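Local coordinates for putative lipoprotein (PDB 4KT3) that acts as the immunity protein that binds and blocks a type VI secretion effector, a peptidoglycan glycoside hydrolase, at the interface of chains B and A. Sequence-based numbering; all coordinates share one arbitrary frame. Chains: chain A, Putative lipoprotein; chain B, Uncharacterized protein.

Contact 1 and contact 2 are neighbouring patches of one effector-immunity interface. The centres of their C-alpha atoms lie about 8 Å apart, and B:Gln71 and A:Leu50 belong to both. On chain B, contact 1 runs from B:Gln71, just past helix 59-70, to B:Arg79 in helix 76-81. Contact 2 takes in the end of helix 59-70 and the loop residue B:Ser86. On chain A, contact 1 uses loop residues, and contact 2 mainly uses strands 62-69 and 78-86. Contact 2 covers B:Glu69, the probable catalytic acid of the hydrolase. The immunity protein therefore seems to inhibit by obstructing the active site, with contact 1 adding polar and backbone bonds beside it.

Contact 1: the interface of chains B and A. Residues chain B 71, 74-75, 79; chain A 49-51, 58.
The guanidinium of B:Arg79 lies over the side-chain amide of A:Gln51, with the two planes 24° apart. A:Gln51 CD sits 3.4 Å above the plane of the B:Arg79 guanidinium, shifted toward its rim. The backbone carbonyl of A:Asp49 and the carbonyl carbon of B:Thr74 meet the guanidinium at its edge, in plane. B:Arg79 NH1 donates to A:Asp49 O at 3.0 Å, from above that carbonyl's plane. B:Arg79 NH1 also forms a salt bridge with carboxylate oxygen A:Asp49 OD1 at 3.3 Å, though as a hydrogen bond this pair is weak. A:Gln51 NE2 donates to the syn lone pair of A:Asp49 OD1 at 2.8 Å. This bond ties the stacked amide to the acid.

B:Thr74 O accepts two bonds, from opposite faces of its plane. B:Arg79 NE gives a nearly straight one (172° at H) within its own chain. A:Gln51 N reaches B:Thr74 O across the interface at 3.1 Å. The bend of B:Arg79 at chi3 (-72°) helps turn the guanidinium into place. The methyl B:Thr74 CG2 packs on A:Pro58 CG at 3.6 Å, while B:Thr74 OG1 bonds back to B:Gln71 O. One branch of A:Leu50, CD2, touches B:Gly75 CA at 3.5 Å.

B:Gly75 and A:Leu50 form an antiparallel beta bridge between loops. On chain B it lies just before helix 76-81, which carries B:Arg79. On chain A it follows strand 44-47.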
loop_
_atom_site.group_PDB
_atom_site.type_symbol
_atom_site.label_atom_id
_atom_site.label_comp_id
_atom_site.label_asym_id
_atom_site.label_seq_id
_atom_site.Cartn_x
_atom_site.Cartn_y
_atom_site.Cartn_z
ATOM N N GLN B 71 -1.721 3.471 -1.080
ATOM C CA GLN B 71 -1.247 2.438 -1.999
ATOM C C GLN B 71 -0.940 3.086 -3.361
ATOM O O GLN B 71 -1.414 2.667 -4.428
ATOM C CB GLN B 71 -2.270 1.299 -2.128
ATOM C CG GLN B 71 -2.498 0.521 -0.812
ATOM C CD GLN B 71 -3.261 1.325 0.241
ATOM O OE1 GLN B 71 -2.798 1.505 1.388
ATOM N NE2 GLN B 71 -4.420 1.812 -0.138
ATOM N N THR B 74 -3.963 4.123 -5.343
ATOM C CA THR B 74 -4.892 3.107 -5.842
ATOM C C THR B 74 -5.989 2.699 -4.861
ATOM O O THR B 74 -6.959 2.051 -5.257
ATOM C CB THR B 74 -4.157 1.856 -6.359
ATOM O OG1 THR B 74 -3.529 1.138 -5.282
ATOM C CG2 THR B 74 -3.122 2.242 -7.405
ATOM N N GLY B 75 -5.850 3.067 -3.586
ATOM C CA GLY B 75 -6.861 2.719 -2.606
ATOM C C GLY B 75 -8.143 3.508 -2.783
ATOM O O GLY B 75 -8.113 4.640 -3.273
ATOM N N ARG B 79 -8.998 7.384 -3.895
ATOM C CA ARG B 79 -9.673 7.607 -5.167
ATOM C C ARG B 79 -11.024 8.286 -5.010
ATOM O O ARG B 79 -11.357 9.196 -5.772
ATOM C CB ARG B 79 -9.877 6.281 -5.898
ATOM C CG ARG B 79 -8.615 5.714 -6.472
ATOM C CD ARG B 79 -8.880 4.444 -7.262
ATOM N NE ARG B 79 -9.204 3.311 -6.413
ATOM C CZ ARG B 79 -10.419 2.801 -6.233
ATOM N NH1 ARG B 79 -10.564 1.751 -5.445
ATOM N NH2 ARG B 79 -11.485 3.323 -6.821
ATOM N N ASP A 49 -9.775 -3.758 -3.184
ATOM C CA ASP A 49 -10.344 -2.741 -4.070
ATOM C C ASP A 49 -9.294 -1.671 -4.371
ATOM O O ASP A 49 -9.399 -0.507 -3.939
ATOM C CB ASP A 49 -11.601 -2.126 -3.450
ATOM C CG ASP A 49 -12.317 -1.176 -4.392
ATOM O OD1 ASP A 49 -12.002 -1.176 -5.599
ATOM O OD2 ASP A 49 -13.211 -0.433 -3.923
ATOM N N LEU A 50 -8.261 -2.106 -5.084
ATOM C CA LEU A 50 -7.183 -1.242 -5.521
ATOM C C LEU A 50 -7.236 -1.185 -7.047
ATOM O O LEU A 50 -7.187 -2.223 -7.714
ATOM C CB LEU A 50 -5.844 -1.795 -5.050
ATOM C CG LEU A 50 -5.668 -1.968 -3.544
ATOM C CD1 LEU A 50 -4.224 -2.350 -3.229
ATOM C CD2 LEU A 50 -6.066 -0.730 -2.786
ATOM N N GLN A 51 -7.338 0.026 -7.584
ATOM C CA GLN A 51 -7.668 0.242 -8.997
ATOM C C GLN A 51 -6.843 1.372 -9.563
ATOM O O GLN A 51 -6.539 2.331 -8.847
ATOM C CB GLN A 51 -9.125 0.717 -9.154
ATOM C CG GLN A 51 -10.201 -0.185 -8.631
ATOM C CD GLN A 51 -11.588 0.388 -8.876
ATOM O OE1 GLN A 51 -11.782 1.193 -9.780
ATOM N NE2 GLN A 51 -12.555 -0.011 -8.054
ATOM N N PRO A 58 -3.824 -2.400 -10.664
ATOM C CA PRO A 58 -2.678 -1.514 -10.927
ATOM C C PRO A 58 -1.465 -2.178 -11.564
ATOM O O PRO A 58 -0.671 -1.478 -12.209
ATOM C CB PRO A 58 -2.319 -0.983 -9.532
ATOM C CG PRO A 58 -3.609 -1.060 -8.756
ATOM C CD PRO A 58 -4.234 -2.352 -9.247
#

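Contact 2: the interface of chains B and A. Residues chain B 69, 71, 86; chain A 50, 66, 79, 82.
B:Gln71, which meets A:Tyr79 and A:Leu82, has a left-handed backbone (phi and psi both 54°) just past helix 59-70, whereas both chain A partners lie on the extended strand 78-86. The side chain of B:Gln71 bends at chi2. This bend brings the amide oxygen over one face of the A:Tyr79 ring, while NE2 bonds water 2. The carbonyl oxygen B:Gln71 OE1 stands 3.3 Å above the plane of the A:Tyr79 ring, offset toward the rim. Amide and ring are turned 53° against each other, so they do not lie flat together. Lower on the side chain, the methylene B:Gln71 CG rests against methyl A:Leu82 CD1 at 3.8 Å. A:Ser66 touches the same methylene through its CB.

The A:Tyr79 ring also presents an edge to the carboxylate of B:Glu69. B:Glu69 CD lies in the ring plane, and B:Glu69 OE1 is 3.4 Å from the ring carbon A:Tyr79 CE2. B:Glu69 lies near the end of helix 59-70, in the position expected for the catalytic acid of this hydrolase family. The inserted tyrosine probably keeps peptidoglycan away from it. B:Glu69 OE2 is linked through water 1 to A:Tyr79 N, so the strand backbone also approaches the acid.

At the tip of the ring, the phenol A:Tyr79 OH and the hydroxyl B:Ser86 OG share a hydrogen bond of 2.8 Å; the structure alone does not show which is the donor. B:Ser86 OG makes a weak bond to B:Glu69 O as well. Water 2 joins the phenol to both the backbone and the side chain of the effector. Water 2 lies 3.1 Å from B:Glu69 O and from A:Tyr79 OH, and also bonds the amide nitrogen B:Gln71 NE2.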
loop_
_atom_site.group_PDB
_atom_site.type_symbol
_atom_site.label_atom_id
_atom_site.label_comp_id
_atom_site.label_asym_id
_atom_site.label_seq_id
_atom_site.Cartn_x
_atom_site.Cartn_y
_atom_site.Cartn_z
ATOM N N GLU B 69 -0.172 5.355 2.679
ATOM C CA GLU B 69 -1.563 5.355 3.114
ATOM C C GLU B 69 -2.528 5.036 1.985
ATOM O O GLU B 69 -3.586 4.433 2.219
ATOM C CB GLU B 69 -1.940 6.710 3.714
ATOM C CG GLU B 69 -1.132 7.113 4.954
ATOM C CD GLU B 69 -1.328 6.150 6.092
ATOM O OE1 GLU B 69 -2.479 6.022 6.576
ATOM O OE2 GLU B 69 -0.326 5.534 6.494
ATOM N N GLN B 71 -1.721 3.471 -1.080
ATOM C CA GLN B 71 -1.247 2.438 -1.999
ATOM C C GLN B 71 -0.940 3.086 -3.361
ATOM O O GLN B 71 -1.414 2.667 -4.428
ATOM C CB GLN B 71 -2.270 1.299 -2.128
ATOM C CG GLN B 71 -2.498 0.521 -0.812
ATOM C CD GLN B 71 -3.261 1.325 0.241
ATOM O OE1 GLN B 71 -2.798 1.505 1.388
ATOM N NE2 GLN B 71 -4.420 1.812 -0.138
ATOM N N SER B 86 -5.294 8.714 4.734
ATOM C CA SER B 86 -6.239 7.872 5.470
ATOM C C SER B 86 -6.548 8.412 6.866
ATOM O O SER B 86 -6.552 7.670 7.855
ATOM C CB SER B 86 -5.740 6.422 5.543
ATOM O OG SER B 86 -5.597 5.891 4.238
ATOM N N LEU A 50 -8.261 -2.106 -5.084
ATOM C CA LEU A 50 -7.183 -1.242 -5.521
ATOM C C LEU A 50 -7.236 -1.185 -7.047
ATOM O O LEU A 50 -7.187 -2.223 -7.714
ATOM C CB LEU A 50 -5.844 -1.795 -5.050
ATOM C CG LEU A 50 -5.668 -1.968 -3.544
ATOM C CD1 LEU A 50 -4.224 -2.350 -3.229
ATOM C CD2 LEU A 50 -6.066 -0.730 -2.786
ATOM N N SER A 66 -4.134 -4.531 -0.022
ATOM C CA SER A 66 -3.502 -3.868 1.108
ATOM C C SER A 66 -3.903 -4.565 2.397
ATOM O O SER A 66 -5.010 -5.096 2.513
ATOM C CB SER A 66 -3.895 -2.395 1.163
ATOM O OG SER A 66 -5.250 -2.243 1.505
ATOM N N TYR A 79 -0.900 0.910 7.756
ATOM C CA TYR A 79 -0.783 -0.144 6.740
ATOM C C TYR A 79 0.455 -1.007 6.960
ATOM O O TYR A 79 1.528 -0.513 7.300
ATOM C CB TYR A 79 -0.810 0.461 5.339
ATOM C CG TYR A 79 -2.126 1.148 5.055
ATOM C CD1 TYR A 79 -3.210 0.436 4.559
ATOM C CD2 TYR A 79 -2.301 2.501 5.338
ATOM C CE1 TYR A 79 -4.425 1.065 4.320
ATOM C CE2 TYR A 79 -3.493 3.130 5.097
ATOM C CZ TYR A 79 -4.557 2.411 4.599
ATOM O OH TYR A 79 -5.735 3.049 4.359
ATOM N N LEU A 82 1.506 -4.030 1.142
ATOM C CA LEU A 82 0.880 -3.893 -0.162
ATOM C C LEU A 82 1.391 -5.074 -0.967
ATOM O O LEU A 82 2.594 -5.218 -1.160
ATOM C CB LEU A 82 1.277 -2.575 -0.839
ATOM C CG LEU A 82 0.770 -2.379 -2.278
ATOM C CD1 LEU A 82 -0.748 -2.461 -2.367
ATOM C CD2 LEU A 82 1.245 -1.034 -2.859
HETATM O O HOH W 1 0.702 3.462 7.975
HETATM O O HOH W 2 -6.159 2.945 1.328
#